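PDB 4QGS: NADPH-dependent aldehyde reductase YqhD from Escherichia coli, which catalyses the zinc- and NADPH-dependent reduction of short-chain aldehydes such as butanal, propanal and acrolein to the corresponding alcohols. Local coordinates for residues D40-I45 with G67-E72; L100-G105 with I142-V147; W128-T133 with Q172-A177; Q213-P218 with D309-K314; L233-D238 with A253-A258. All blocks are in the same frame, centred on the assembly; numbering follows the deposited sequence.

Contact 1. Residues D40-I45 with G67-E72; sequences DARVLI and GMDVLE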
# COMPACT_ATOMS: atom_id res chain seq x y z
N ASP A 40 30.47 2.72 -11.32
CA ASP A 40 31.38 3.04 -10.23
C ASP A 40 30.65 3.47 -8.97
O ASP A 40 31.24 4.05 -8.06
CB ASP A 40 32.36 4.13 -10.65
CG ASP A 40 31.66 5.40 -11.12
OD1 ASP A 40 32.35 6.44 -11.21
OD2 ASP A 40 30.45 5.35 -11.41
N ALA A 41 29.35 3.19 -8.92
CA ALA A 41 28.58 3.50 -7.72
C ALA A 41 29.04 2.71 -6.50
O ALA A 41 29.53 1.57 -6.61
CB ALA A 41 27.09 3.25 -7.98
N ARG A 42 28.90 3.31 -5.32
CA ARG A 42 29.00 2.55 -4.09
C ARG A 42 27.57 2.28 -3.64
O ARG A 42 26.86 3.19 -3.20
CB ARG A 42 29.82 3.29 -3.03
CG ARG A 42 30.07 2.49 -1.75
CD ARG A 42 31.43 2.83 -1.11
NE ARG A 42 32.53 2.63 -2.05
CZ ARG A 42 33.78 3.05 -1.87
NH1 ARG A 42 34.11 3.71 -0.77
NH2 ARG A 42 34.70 2.81 -2.80
N VAL A 43 27.14 1.03 -3.79
CA VAL A 43 25.75 0.65 -3.62
C VAL A 43 25.49 0.08 -2.23
O VAL A 43 26.18 -0.83 -1.80
CB VAL A 43 25.31 -0.40 -4.67
CG1 VAL A 43 23.83 -0.74 -4.51
CG2 VAL A 43 25.61 0.08 -6.09
N LEU A 44 24.49 0.61 -1.53
CA LEU A 44 24.01 -0.04 -0.32
C LEU A 44 22.69 -0.75 -0.60
O LEU A 44 21.68 -0.11 -0.93
CB LEU A 44 23.83 0.96 0.83
CG LEU A 44 23.34 0.33 2.14
CD1 LEU A 44 24.36 -0.62 2.72
CD2 LEU A 44 22.96 1.41 3.15
N ILE A 45 22.71 -2.07 -0.48
CA ILE A 45 21.52 -2.90 -0.58
C ILE A 45 20.85 -3.00 0.79
O ILE A 45 21.47 -3.43 1.75
CB ILE A 45 21.86 -4.31 -1.06
CG1 ILE A 45 22.48 -4.27 -2.45
CG2 ILE A 45 20.62 -5.22 -1.02
CD1 ILE A 45 22.77 -5.66 -3.00
N GLY A 67 30.91 -7.59 -9.21
CA GLY A 67 32.02 -6.79 -9.71
C GLY A 67 31.88 -5.33 -9.33
O GLY A 67 32.84 -4.56 -9.39
N MET A 68 30.67 -4.93 -8.95
CA MET A 68 30.45 -3.57 -8.49
C MET A 68 30.68 -3.48 -6.99
O MET A 68 30.74 -4.48 -6.27
CB MET A 68 29.04 -3.11 -8.87
CG MET A 68 28.87 -3.03 -10.38
SD MET A 68 27.21 -2.64 -10.96
CE MET A 68 26.92 -1.09 -10.14
N ASP A 69 30.81 -2.25 -6.51
CA ASP A 69 31.11 -1.95 -5.12
C ASP A 69 29.81 -1.99 -4.31
O ASP A 69 29.08 -1.00 -4.25
CB ASP A 69 31.80 -0.59 -5.04
CG ASP A 69 32.33 -0.27 -3.66
OD1 ASP A 69 32.28 -1.13 -2.76
OD2 ASP A 69 32.82 0.86 -3.49
N VAL A 70 29.52 -3.15 -3.72
CA VAL A 70 28.25 -3.37 -3.05
C VAL A 70 28.39 -3.64 -1.55
O VAL A 70 29.23 -4.44 -1.12
CB VAL A 70 27.50 -4.55 -3.70
CG1 VAL A 70 26.19 -4.83 -2.97
CG2 VAL A 70 27.25 -4.28 -5.18
N LEU A 71 27.58 -2.94 -0.75
CA LEU A 71 27.50 -3.14 0.70
C LEU A 71 26.08 -3.56 1.06
O LEU A 71 25.16 -3.40 0.25
CB LEU A 71 27.87 -1.86 1.45
CG LEU A 71 29.33 -1.44 1.64
CD1 LEU A 71 30.09 -1.36 0.33
CD2 LEU A 71 29.38 -0.09 2.35
N GLU A 72 25.89 -4.09 2.27
CA GLU A 72 24.57 -4.56 2.69
C GLU A 72 24.15 -3.97 4.04
O GLU A 72 24.98 -3.73 4.91
CB GLU A 72 24.54 -6.08 2.78
CG GLU A 72 24.90 -6.81 1.50
CD GLU A 72 24.76 -8.32 1.66
OE1 GLU A 72 25.27 -9.07 0.80
OE2 GLU A 72 24.13 -8.75 2.65
O HOH W 1 30.68 -0.01 -8.49

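Contact 2. Residues L100-G105 with I142-V147; sequences LLAVGG and IPMGCV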
# COMPACT_ATOMS: atom_id res chain seq x y z
N LEU A 100 21.25 3.68 -3.25
CA LEU A 100 20.56 2.75 -2.36
C LEU A 100 19.68 1.78 -3.15
O LEU A 100 19.03 2.17 -4.10
CB LEU A 100 19.70 3.52 -1.35
CG LEU A 100 20.50 4.41 -0.40
CD1 LEU A 100 19.63 5.54 0.15
CD2 LEU A 100 21.04 3.59 0.73
N LEU A 101 19.67 0.50 -2.74
CA LEU A 101 18.85 -0.48 -3.45
C LEU A 101 18.01 -1.29 -2.47
O LEU A 101 18.50 -2.21 -1.83
CB LEU A 101 19.72 -1.42 -4.29
CG LEU A 101 18.97 -2.45 -5.14
CD1 LEU A 101 17.99 -1.81 -6.10
CD2 LEU A 101 19.96 -3.34 -5.91
N ALA A 102 16.73 -0.94 -2.38
CA ALA A 102 15.84 -1.61 -1.44
C ALA A 102 15.34 -2.92 -2.03
O ALA A 102 14.78 -2.94 -3.12
CB ALA A 102 14.68 -0.70 -1.09
N VAL A 103 15.54 -4.01 -1.30
CA VAL A 103 15.09 -5.32 -1.74
C VAL A 103 14.10 -5.88 -0.73
O VAL A 103 14.48 -6.21 0.39
CB VAL A 103 16.28 -6.28 -1.92
CG1 VAL A 103 15.81 -7.65 -2.40
CG2 VAL A 103 17.30 -5.69 -2.90
N GLY A 104 12.84 -5.97 -1.13
CA GLY A 104 11.79 -6.44 -0.23
C GLY A 104 10.44 -5.82 -0.53
O GLY A 104 10.11 -5.58 -1.70
N GLY A 105 9.66 -5.56 0.51
CA GLY A 105 8.35 -4.96 0.34
C GLY A 105 8.27 -3.50 0.73
O GLY A 105 9.29 -2.80 0.79
N ILE A 142 19.68 10.79 -1.94
CA ILE A 142 20.52 9.78 -2.56
C ILE A 142 19.68 8.98 -3.53
O ILE A 142 18.57 8.57 -3.20
CB ILE A 142 21.14 8.85 -1.51
CG1 ILE A 142 22.03 9.66 -0.57
CG2 ILE A 142 21.95 7.72 -2.18
CD1 ILE A 142 22.88 8.81 0.28
N PRO A 143 20.18 8.79 -4.76
CA PRO A 143 19.43 8.02 -5.75
C PRO A 143 19.13 6.63 -5.21
O PRO A 143 19.96 6.05 -4.51
CB PRO A 143 20.39 7.96 -6.94
CG PRO A 143 21.23 9.18 -6.79
CD PRO A 143 21.44 9.32 -5.32
N MET A 144 17.94 6.12 -5.50
CA MET A 144 17.60 4.79 -5.01
C MET A 144 16.72 4.05 -6.00
O MET A 144 15.97 4.66 -6.76
CB MET A 144 16.92 4.86 -3.64
CG MET A 144 15.60 5.60 -3.62
SD MET A 144 14.62 5.17 -2.15
CE MET A 144 14.25 3.46 -2.52
N GLY A 145 16.84 2.73 -6.01
CA GLY A 145 15.98 1.87 -6.80
C GLY A 145 15.47 0.78 -5.88
O GLY A 145 15.82 0.75 -4.69
N CYS A 146 14.64 -0.10 -6.40
CA CYS A 146 14.15 -1.20 -5.58
C CYS A 146 13.86 -2.45 -6.40
O CYS A 146 13.67 -2.41 -7.63
CB CYS A 146 12.89 -0.78 -4.80
SG CYS A 146 11.47 -0.31 -5.83
N VAL A 147 13.86 -3.56 -5.70
CA VAL A 147 13.45 -4.84 -6.23
C VAL A 147 12.32 -5.31 -5.32
O VAL A 147 12.56 -5.67 -4.16
CB VAL A 147 14.61 -5.86 -6.26
CG1 VAL A 147 14.15 -7.20 -6.81
CG2 VAL A 147 15.77 -5.30 -7.10

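Contact 3. Residues W128-T133 with Q172-A177; sequences WHILQT and QAFHSA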
# COMPACT_ATOMS: atom_id res chain seq x y z
N TRP A 128 14.38 14.15 11.75
CA TRP A 128 12.96 14.00 12.08
C TRP A 128 12.04 15.09 11.52
O TRP A 128 10.87 14.83 11.27
CB TRP A 128 12.72 13.95 13.59
CG TRP A 128 11.26 13.68 13.86
CD1 TRP A 128 10.28 14.61 14.11
CD2 TRP A 128 10.59 12.41 13.81
NE1 TRP A 128 9.06 13.98 14.24
CE2 TRP A 128 9.22 12.64 14.07
CE3 TRP A 128 11.03 11.10 13.59
CZ2 TRP A 128 8.29 11.60 14.11
CZ3 TRP A 128 10.11 10.07 13.64
CH2 TRP A 128 8.75 10.33 13.89
N HIS A 129 12.52 16.29 11.27
CA HIS A 129 11.66 17.22 10.51
C HIS A 129 11.33 16.85 9.03
O HIS A 129 10.43 17.45 8.45
CB HIS A 129 12.26 18.62 10.81
CG HIS A 129 12.08 19.71 9.80
ND1 HIS A 129 13.17 20.42 9.36
CD2 HIS A 129 11.05 20.04 8.96
CE1 HIS A 129 12.82 21.23 8.38
NE2 HIS A 129 11.53 21.05 8.14
N ILE A 130 11.94 15.78 8.48
CA ILE A 130 11.31 15.16 7.28
C ILE A 130 9.86 14.74 7.58
O ILE A 130 8.94 14.99 6.80
CB ILE A 130 12.06 13.92 6.77
CG1 ILE A 130 13.48 14.25 6.27
CG2 ILE A 130 11.27 13.22 5.62
CD1 ILE A 130 14.35 13.04 6.07
N LEU A 131 9.67 14.07 8.72
CA LEU A 131 8.36 13.58 9.09
C LEU A 131 7.41 14.69 9.56
O LEU A 131 6.22 14.66 9.28
CB LEU A 131 8.50 12.49 10.15
CG LEU A 131 9.21 11.30 9.48
CD1 LEU A 131 9.59 10.22 10.44
CD2 LEU A 131 8.30 10.74 8.42
N GLN A 132 7.96 15.68 10.25
CA GLN A 132 7.16 16.82 10.71
C GLN A 132 6.59 17.62 9.54
O GLN A 132 5.52 18.22 9.66
CB GLN A 132 8.00 17.74 11.60
CG GLN A 132 8.35 17.11 12.94
CD GLN A 132 9.25 18.00 13.78
OE1 GLN A 132 9.79 19.00 13.29
NE2 GLN A 132 9.42 17.65 15.05
N THR A 133 7.30 17.62 8.42
CA THR A 133 6.87 18.39 7.25
C THR A 133 6.30 17.54 6.13
O THR A 133 5.98 18.05 5.06
CB THR A 133 8.01 19.21 6.66
OG1 THR A 133 9.14 18.37 6.40
CG2 THR A 133 8.36 20.31 7.61
N GLN A 172 4.60 8.30 11.27
CA GLN A 172 4.19 9.38 10.38
C GLN A 172 4.55 9.08 8.93
O GLN A 172 5.37 8.20 8.66
CB GLN A 172 4.81 10.70 10.81
CG GLN A 172 4.05 11.42 11.89
CD GLN A 172 4.64 12.77 12.20
OE1 GLN A 172 5.74 13.09 11.76
NE2 GLN A 172 3.91 13.57 12.97
N ALA A 173 3.95 9.82 8.01
CA ALA A 173 4.19 9.62 6.59
C ALA A 173 4.91 10.82 5.98
O ALA A 173 4.89 11.92 6.54
CB ALA A 173 2.87 9.36 5.86
N PHE A 174 5.55 10.60 4.84
CA PHE A 174 6.15 11.70 4.08
C PHE A 174 6.25 11.38 2.60
O PHE A 174 6.44 10.23 2.21
CB PHE A 174 7.53 12.07 4.65
CG PHE A 174 8.61 11.06 4.36
CD1 PHE A 174 9.46 11.22 3.28
CD2 PHE A 174 8.79 9.97 5.19
CE1 PHE A 174 10.47 10.29 3.03
CE2 PHE A 174 9.79 9.05 4.95
CZ PHE A 174 10.62 9.21 3.87
N HIS A 175 6.10 12.42 1.79
CA HIS A 175 6.07 12.32 0.33
C HIS A 175 7.07 13.32 -0.25
O HIS A 175 7.12 14.46 0.20
CB HIS A 175 4.65 12.59 -0.19
CD2 HIS A 175 3.90 11.36 -2.35
CE1 HIS A 175 4.59 12.85 -3.81
N SER A 176 7.86 12.89 -1.22
CA SER A 176 8.79 13.80 -1.89
C SER A 176 9.20 13.29 -3.26
O SER A 176 9.65 12.16 -3.41
CB SER A 176 10.04 14.02 -1.04
OG SER A 176 11.01 14.76 -1.76
N ALA A 177 9.06 14.15 -4.27
CA ALA A 177 9.43 13.82 -5.64
C ALA A 177 10.89 13.38 -5.79
O ALA A 177 11.30 12.93 -6.86
CB ALA A 177 9.14 15.00 -6.56

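Contact 4. Residues Q213-P218 with D309-K314; sequences QYVTKP and DTKRAK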
# COMPACT_ATOMS: atom_id res chain seq x y z
N GLN A 213 -10.80 5.36 -4.07
CA GLN A 213 -10.63 6.43 -5.05
C GLN A 213 -11.66 6.37 -6.18
O GLN A 213 -11.56 7.12 -7.16
CB GLN A 213 -9.22 6.37 -5.63
CG GLN A 213 -8.11 6.45 -4.58
CD GLN A 213 -6.73 6.19 -5.16
OE1 GLN A 213 -6.08 7.10 -5.68
NE2 GLN A 213 -6.25 4.95 -5.05
N TYR A 214 -12.64 5.50 -6.04
CA TYR A 214 -13.59 5.27 -7.13
C TYR A 214 -15.04 5.18 -6.63
O TYR A 214 -15.94 5.76 -7.24
CB TYR A 214 -13.21 4.00 -7.91
CG TYR A 214 -14.29 3.45 -8.80
CD1 TYR A 214 -14.68 4.13 -9.97
CD2 TYR A 214 -14.96 2.27 -8.49
CE1 TYR A 214 -15.68 3.63 -10.78
CE2 TYR A 214 -15.96 1.76 -9.30
CZ TYR A 214 -16.32 2.46 -10.44
OH TYR A 214 -17.32 1.96 -11.25
N VAL A 215 -15.28 4.48 -5.53
CA VAL A 215 -16.65 4.39 -5.04
C VAL A 215 -16.88 5.58 -4.11
O VAL A 215 -16.82 5.48 -2.88
CB VAL A 215 -16.93 3.06 -4.33
CG1 VAL A 215 -18.40 2.97 -3.95
CG2 VAL A 215 -16.57 1.92 -5.28
N THR A 216 -17.11 6.72 -4.74
CA THR A 216 -17.15 7.99 -4.04
C THR A 216 -18.31 8.85 -4.56
O THR A 216 -19.45 8.65 -4.15
CB THR A 216 -15.82 8.76 -4.21
OG1 THR A 216 -15.51 8.88 -5.60
CG2 THR A 216 -14.68 8.01 -3.52
N LYS A 217 -18.00 9.78 -5.46
CA LYS A 217 -19.00 10.67 -6.04
C LYS A 217 -18.74 10.81 -7.53
O LYS A 217 -17.59 10.91 -7.93
CB LYS A 217 -18.97 12.06 -5.39
CG LYS A 217 -19.57 12.14 -4.01
CD LYS A 217 -19.36 13.52 -3.40
CE LYS A 217 -17.90 13.94 -3.43
NZ LYS A 217 -17.68 15.25 -2.77
N PRO A 218 -19.80 10.85 -8.35
CA PRO A 218 -19.58 10.98 -9.80
C PRO A 218 -19.11 12.38 -10.18
O PRO A 218 -19.73 13.37 -9.80
CB PRO A 218 -20.96 10.67 -10.39
CG PRO A 218 -21.92 11.09 -9.32
CD PRO A 218 -21.24 10.79 -8.01
N ASP A 309 -26.14 6.51 0.78
CA ASP A 309 -26.75 7.73 0.27
C ASP A 309 -25.77 8.56 -0.56
O ASP A 309 -26.00 8.81 -1.74
CB ASP A 309 -27.30 8.58 1.41
CG ASP A 309 -28.50 7.95 2.08
OD1 ASP A 309 -29.34 7.36 1.37
OD2 ASP A 309 -28.59 8.03 3.33
N THR A 310 -24.68 9.00 0.06
CA THR A 310 -23.74 9.86 -0.64
C THR A 310 -22.98 9.10 -1.72
O THR A 310 -22.55 9.69 -2.70
CB THR A 310 -22.71 10.49 0.32
OG1 THR A 310 -21.96 9.46 0.97
CG2 THR A 310 -23.40 11.35 1.37
N LYS A 311 -22.82 7.78 -1.54
CA LYS A 311 -22.09 6.98 -2.51
C LYS A 311 -23.00 6.31 -3.53
O LYS A 311 -22.56 5.46 -4.30
CB LYS A 311 -21.26 5.90 -1.80
CG LYS A 311 -20.12 6.43 -0.96
CD LYS A 311 -19.36 5.25 -0.31
CE LYS A 311 -18.21 5.75 0.55
NZ LYS A 311 -17.16 6.46 -0.24
N ARG A 312 -24.27 6.70 -3.54
CA ARG A 312 -25.27 5.96 -4.28
C ARG A 312 -24.92 5.79 -5.77
O ARG A 312 -24.93 4.68 -6.28
CB ARG A 312 -26.64 6.63 -4.12
CG ARG A 312 -27.67 6.18 -5.10
CD ARG A 312 -28.81 7.18 -5.11
NE ARG A 312 -30.11 6.56 -5.34
CZ ARG A 312 -30.66 6.40 -6.54
NH1 ARG A 312 -30.03 6.82 -7.64
NH2 ARG A 312 -31.84 5.82 -6.64
N ALA A 313 -24.62 6.89 -6.47
CA ALA A 313 -24.34 6.81 -7.90
C ALA A 313 -23.15 5.91 -8.23
O ALA A 313 -23.23 5.10 -9.14
CB ALA A 313 -24.11 8.22 -8.46
N LYS A 314 -22.05 6.05 -7.48
CA LYS A 314 -20.88 5.24 -7.78
C LYS A 314 -21.05 3.80 -7.31
O LYS A 314 -20.47 2.90 -7.89
CB LYS A 314 -19.61 5.86 -7.19
CG LYS A 314 -19.22 7.24 -7.80
CD LYS A 314 -19.10 7.22 -9.33
CE LYS A 314 -17.91 6.39 -9.86
NZ LYS A 314 -16.59 7.05 -9.64
O HOH W 2 -21.80 8.40 -5.67
O HOH W 3 -19.97 10.20 -1.55
O HOH W 4 -15.67 9.77 -9.24

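Contact 5. Residues L233-D238 with A253-A258; sequences LTLIED and ANVMWA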
# COMPACT_ATOMS: atom_id res chain seq x y z
N LEU A 233 -11.94 -5.43 -11.95
CA LEU A 233 -12.30 -6.59 -12.75
C LEU A 233 -11.15 -7.60 -12.84
O LEU A 233 -11.36 -8.81 -12.77
CB LEU A 233 -12.72 -6.12 -14.16
CG LEU A 233 -14.14 -5.55 -14.16
CD1 LEU A 233 -14.33 -4.63 -15.37
CD2 LEU A 233 -15.18 -6.65 -14.15
N THR A 234 -9.93 -7.09 -13.00
CA THR A 234 -8.74 -7.94 -13.09
C THR A 234 -8.47 -8.66 -11.76
O THR A 234 -8.14 -9.84 -11.74
CB THR A 234 -7.51 -7.10 -13.48
OG1 THR A 234 -7.75 -6.50 -14.77
CG2 THR A 234 -6.27 -7.99 -13.59
N LEU A 235 -8.60 -7.94 -10.66
CA LEU A 235 -8.38 -8.55 -9.34
C LEU A 235 -9.43 -9.60 -9.05
O LEU A 235 -9.13 -10.65 -8.44
CB LEU A 235 -8.37 -7.47 -8.25
CG LEU A 235 -7.17 -6.50 -8.25
CD1 LEU A 235 -7.37 -5.37 -7.24
CD2 LEU A 235 -5.86 -7.25 -7.97
N ILE A 236 -10.68 -9.36 -9.45
CA ILE A 236 -11.74 -10.34 -9.20
C ILE A 236 -11.53 -11.60 -10.04
O ILE A 236 -11.73 -12.72 -9.56
CB ILE A 236 -13.13 -9.74 -9.48
CG1 ILE A 236 -13.47 -8.72 -8.40
CG2 ILE A 236 -14.19 -10.82 -9.54
CD1 ILE A 236 -14.55 -7.73 -8.78
N GLU A 237 -11.06 -11.42 -11.27
CA GLU A 237 -10.83 -12.57 -12.13
C GLU A 237 -9.60 -13.38 -11.73
O GLU A 237 -9.68 -14.60 -11.58
CB GLU A 237 -10.69 -12.15 -13.60
CG GLU A 237 -10.54 -13.37 -14.51
CD GLU A 237 -10.82 -13.06 -15.98
OE1 GLU A 237 -11.03 -11.88 -16.31
OE2 GLU A 237 -10.84 -14.02 -16.79
N ASP A 238 -8.46 -12.71 -11.54
CA ASP A 238 -7.20 -13.45 -11.35
C ASP A 238 -6.73 -13.52 -9.90
O ASP A 238 -5.85 -14.31 -9.57
CB ASP A 238 -6.10 -12.84 -12.23
CG ASP A 238 -6.14 -13.35 -13.66
OD1 ASP A 238 -7.12 -14.03 -14.03
OD2 ASP A 238 -5.19 -13.07 -14.42
N ALA A 253 1.41 -12.35 -12.70
CA ALA A 253 1.77 -11.12 -13.39
C ALA A 253 0.59 -10.13 -13.42
O ALA A 253 0.75 -8.94 -13.11
CB ALA A 253 2.24 -11.42 -14.83
N ASN A 254 -0.59 -10.62 -13.78
CA ASN A 254 -1.76 -9.75 -13.81
C ASN A 254 -2.06 -9.20 -12.43
O ASN A 254 -2.43 -8.04 -12.29
CB ASN A 254 -2.98 -10.48 -14.36
CG ASN A 254 -3.02 -10.50 -15.87
OD1 ASN A 254 -2.81 -9.47 -16.51
ND2 ASN A 254 -3.29 -11.66 -16.45
N VAL A 255 -1.91 -10.02 -11.40
CA VAL A 255 -2.23 -9.53 -10.06
C VAL A 255 -1.20 -8.50 -9.61
O VAL A 255 -1.56 -7.45 -9.06
CB VAL A 255 -2.33 -10.70 -9.05
CG1 VAL A 255 -2.48 -10.15 -7.63
CG2 VAL A 255 -3.52 -11.57 -9.42
N MET A 256 0.07 -8.75 -9.89
CA MET A 256 1.12 -7.83 -9.49
C MET A 256 0.98 -6.48 -10.19
O MET A 256 1.18 -5.42 -9.57
CB MET A 256 2.50 -8.43 -9.79
CG MET A 256 3.65 -7.65 -9.17
SD MET A 256 5.24 -8.43 -9.57
CE MET A 256 6.24 -7.82 -8.22
N TRP A 257 0.66 -6.51 -11.47
CA TRP A 257 0.57 -5.27 -12.26
C TRP A 257 -0.70 -4.51 -11.90
O TRP A 257 -0.67 -3.29 -11.76
CB TRP A 257 0.63 -5.57 -13.76
CG TRP A 257 0.84 -4.34 -14.67
CD1 TRP A 257 0.20 -4.08 -15.85
CD2 TRP A 257 1.75 -3.25 -14.46
NE1 TRP A 257 0.66 -2.89 -16.39
CE2 TRP A 257 1.61 -2.37 -15.55
CE3 TRP A 257 2.68 -2.93 -13.45
CZ2 TRP A 257 2.35 -1.19 -15.66
CZ3 TRP A 257 3.42 -1.77 -13.57
CH2 TRP A 257 3.25 -0.91 -14.68
N ALA A 258 -1.80 -5.24 -11.72
CA ALA A 258 -3.03 -4.60 -11.24
C ALA A 258 -2.83 -3.93 -9.88
O ALA A 258 -3.27 -2.79 -9.67
CB ALA A 258 -4.16 -5.62 -11.16

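Contact 1. Residues D40-I45 with G67-E72
Ile-45 and Val-70 meet on the face of the sheet that also carries Val-43. Their side chains cross obliquely. CD1 of Ile-45 comes up to CG1 of Val-70, but how closely is doubtful, since that valine is modelled in two conformers. On the same face helix 57-64 packs against Ile-45. Leu-44 and Leu-71 share the other face. CG of Leu-44 is anti to the backbone N (chi1 -180°), beside the carbonyl carbon. From there CD1 of Leu-44 reaches the neighbouring strand and lies 3.9 Å from CB of Leu-71 and 3.6 Å from the backbone C of Glu-72. Helix 82-95 covers both leucines.

Arg-42 and Asp-69 form a salt bridge on the leucine face. Its fine geometry is doubtful, because the atoms are modelled too close.

The strands run parallel in register. Val-43 N bonds to Asp-69 O, and Leu-71 N bonds to Val-43 O at 2.7 Å. Ile-45 N bonds to Leu-71 O. A water links Ala-41 O to Asp-69 N. The chemistry is therefore divided: backbone bonds and apolar contacts join the strands, and a charge pair and a water lie toward the N-terminal end of the pairing, near Ala-41, Arg-42 and Asp-69.

Contact 2. Residues L100-G105 with I142-V147
Leu-100 and Met-144 pair in register on two parallel strands, and backbone hydrogen bonds form the ladder between them. Leu-100 N donates to Pro-143 O, and Gly-145 N donates back to Leu-100 O. Ala-102 N then bonds to Gly-145 O. Val-147 N bonds to Ala-102 O at 2.8 Å, and Gly-104 N closes the series on Val-147 O at 3.1 Å. The segment axes are 4.5 Å apart at their closest.

CA-H...O contacts run beside these bonds. The two shortest, both 3.1 Å, go from Met-144 CA to Leu-100 O and from Cys-146 CA to Ala-102 O.

Apolar packing occurs on both faces. CB of Leu-100 is 3.8 Å from CB of Met-144. Leu-100 also crosses Ile-142 at about a right angle, and CD1 of Leu-100 is 3.9 Å from CG2 of Ile-142. Ala-102 and Cys-146 meet through their CB atoms at 4.1 Å. Helix 106-119 covers this face through Ala-116 and Thr-112. On the other face CG of Leu-101 is anti to the backbone N (chi1 -177°). CD1 of Leu-101 lies 3.6 Å from C of Gly-145. A side chain at Gly-145 would point to this same face. CD1 of Leu-101 and CG2 of Val-103 both pack on Val-147.

Gly-104 has phi 149° and psi -144°, where a CB would jam against the preceding carbonyl O. The strand-helix-strand path through helix 106-119 is a beta-alpha-beta unit. Its glycine-rich turn runs into the NADP-binding residues Gly-106 and Ser-107, as in a dinucleotide-binding domain.

Contact 3. Residues W128-T133 with Q172-A177
Leu-131 and Phe-174 mark the closest backbone approach, with their CA atoms 5.8 Å apart. The first lies on the single helical turn 129-132, the second on the short strand 172-174. The turn is closed within itself: Gln-132 N bonds to Trp-128 O, and His-129 O accepts from both the N and the OG1 of Thr-133.

The joining is done by side chains round the Phe-174 ring. CG of Phe-174 sits between the backbone N and the carbonyl carbon (chi1 72°), which puts it 3.7 Å from CG2 of Ile-130. That CG2 of Ile-130 lies over one face of the Phe-174 ring in a CH-pi contact, 3.8 Å from the centroid and offset toward the rim. CD2 of Leu-131 approaches obliquely, 3.4 Å from CD2 of Phe-174. Phe-114 and Ile-163 also touch the Phe-174 side chain. An alanine in place of Phe-174 would probably leave CG2 of Ile-130 and CD2 of Leu-131 without the ring they pack on, opening a gap between turn and strand.

CB of Leu-131 lies 3.9 Å above the centre of the Trp-128 ring, which also makes a cation-pi contact with Arg-165. CB of Gln-172 is 4.2 Å from CB of Leu-131.

Strands 161-163 and 172-174 form a small antiparallel beta hairpin. The NADP-binding residues Gly-160 and Lys-171 directly precede its two strands, and the helical turn packs against it through Phe-174.

Contact 4. Residues Q213-P218 with D309-K314
The Tyr-214 ring meets the end of the Lys-314 side chain, which approaches obliquely. CD1 of Tyr-214 is 3.5 Å from NZ of Lys-314. CE1 of Tyr-214 is 3.7 Å from CE of Lys-314. Asp-225 and Ala-228 of helix 222-244 and Tyr-318 of helix 312-323 also pack on Tyr-214, and its OH bonds to Glu-229. The Pro-218 ring places CG of Pro-218 3.7 Å from CB of Ala-313. The Pro-218 and Lys-314 side chains pass each other, pointing opposite ways.

The contact belongs to the helical C-terminal domain of the iron-containing alcohol dehydrogenases. A type I beta turn from Asp-309 to Arg-312 leads into helix 312-323. Facing it, an inverse gamma turn centred on Val-215 presents carbonyls to two lysines.

Lys-314 bends at chi2, chi3 and chi4, and curls against the loop. NZ of Lys-314 donates to Tyr-214 O at 2.8 Å, in the carbonyl plane and on a lone pair. It also makes a salt bridge with Asp-225 and bonds to a water held by Lys-217 O. A leucine in its place would probably leave Asp-225 without this charge mate and Tyr-214 O without its lysine donor.

Lys-311 is extended until chi4 turns its amine (-64°). NZ of Lys-311 bonds to Val-215 O at 2.8 Å, and Asp-274 and Glu-381 make salt bridges with it.

A second water bridges the segments: it donates to Thr-216 O at 2.8 Å and accepts from the first-turn amide N of Lys-314 at 3.0 Å.

Contact 5. Residues L233-D238 with A253-A258
Ala-258 fits against two side chains of the facing helix. Its CB is 4.0 Å from CG2 of Thr-234 and 4.0 Å from CD2 of Leu-235. One turn away, CG2 of Val-255 lies 3.6 Å from Asp-238 O and 4.0 Å from CB of Asp-238. CG2 of this valine is anti to the carbonyl carbon, while CG1 (chi1 172°) is the branch that meets Leu-235. Asn-254 adds a weak hydrogen bond from ND2 to OD2 of Asp-238, 3.1 Å long and bent to 133°.

A second shell holds these groups. OD1 of Asp-238 makes a salt bridge with Lys-241, its stronger partner. OG1 of Thr-234 bonds to Gly-230 O of its own helix, with its methyl left for the contact. Leu-235 also packs on Ala-206 and Phe-207 of helix 196-211, which carries the zinc ligands Asp-205 and His-209.

Helices 222-244 and 249-262 follow one another as a helical hairpin. The segment axes come within 9.4 Å and run roughly antiparallel, with 150° between their directions. The chemistry implies that apolar packing does most of the joining here, since the one polar link across is weak and its carboxylate has a charged partner within its own helix.

Overall arrangement
From the N terminus, contact 1 closes a loop that is mainly helical and pairs the edge strand 69-73 with strand 42-46. Contact 2 follows in series and touches contact 1 in the same parallel sheet, where strands 42-46 and 99-104 are neighbours. Contact 3 crosses contact 2: its helical turn precedes strand 144-148, and its hairpin strand follows it. These three lie in the N-terminal, cofactor-binding half. Contact 4 spans a long helical excursion of the other half, and contact 5 lies within that excursion as a short helical hairpin. Contacts 1 and 4 are on opposite sides of the chain's centre, with centres about 49 Å apart.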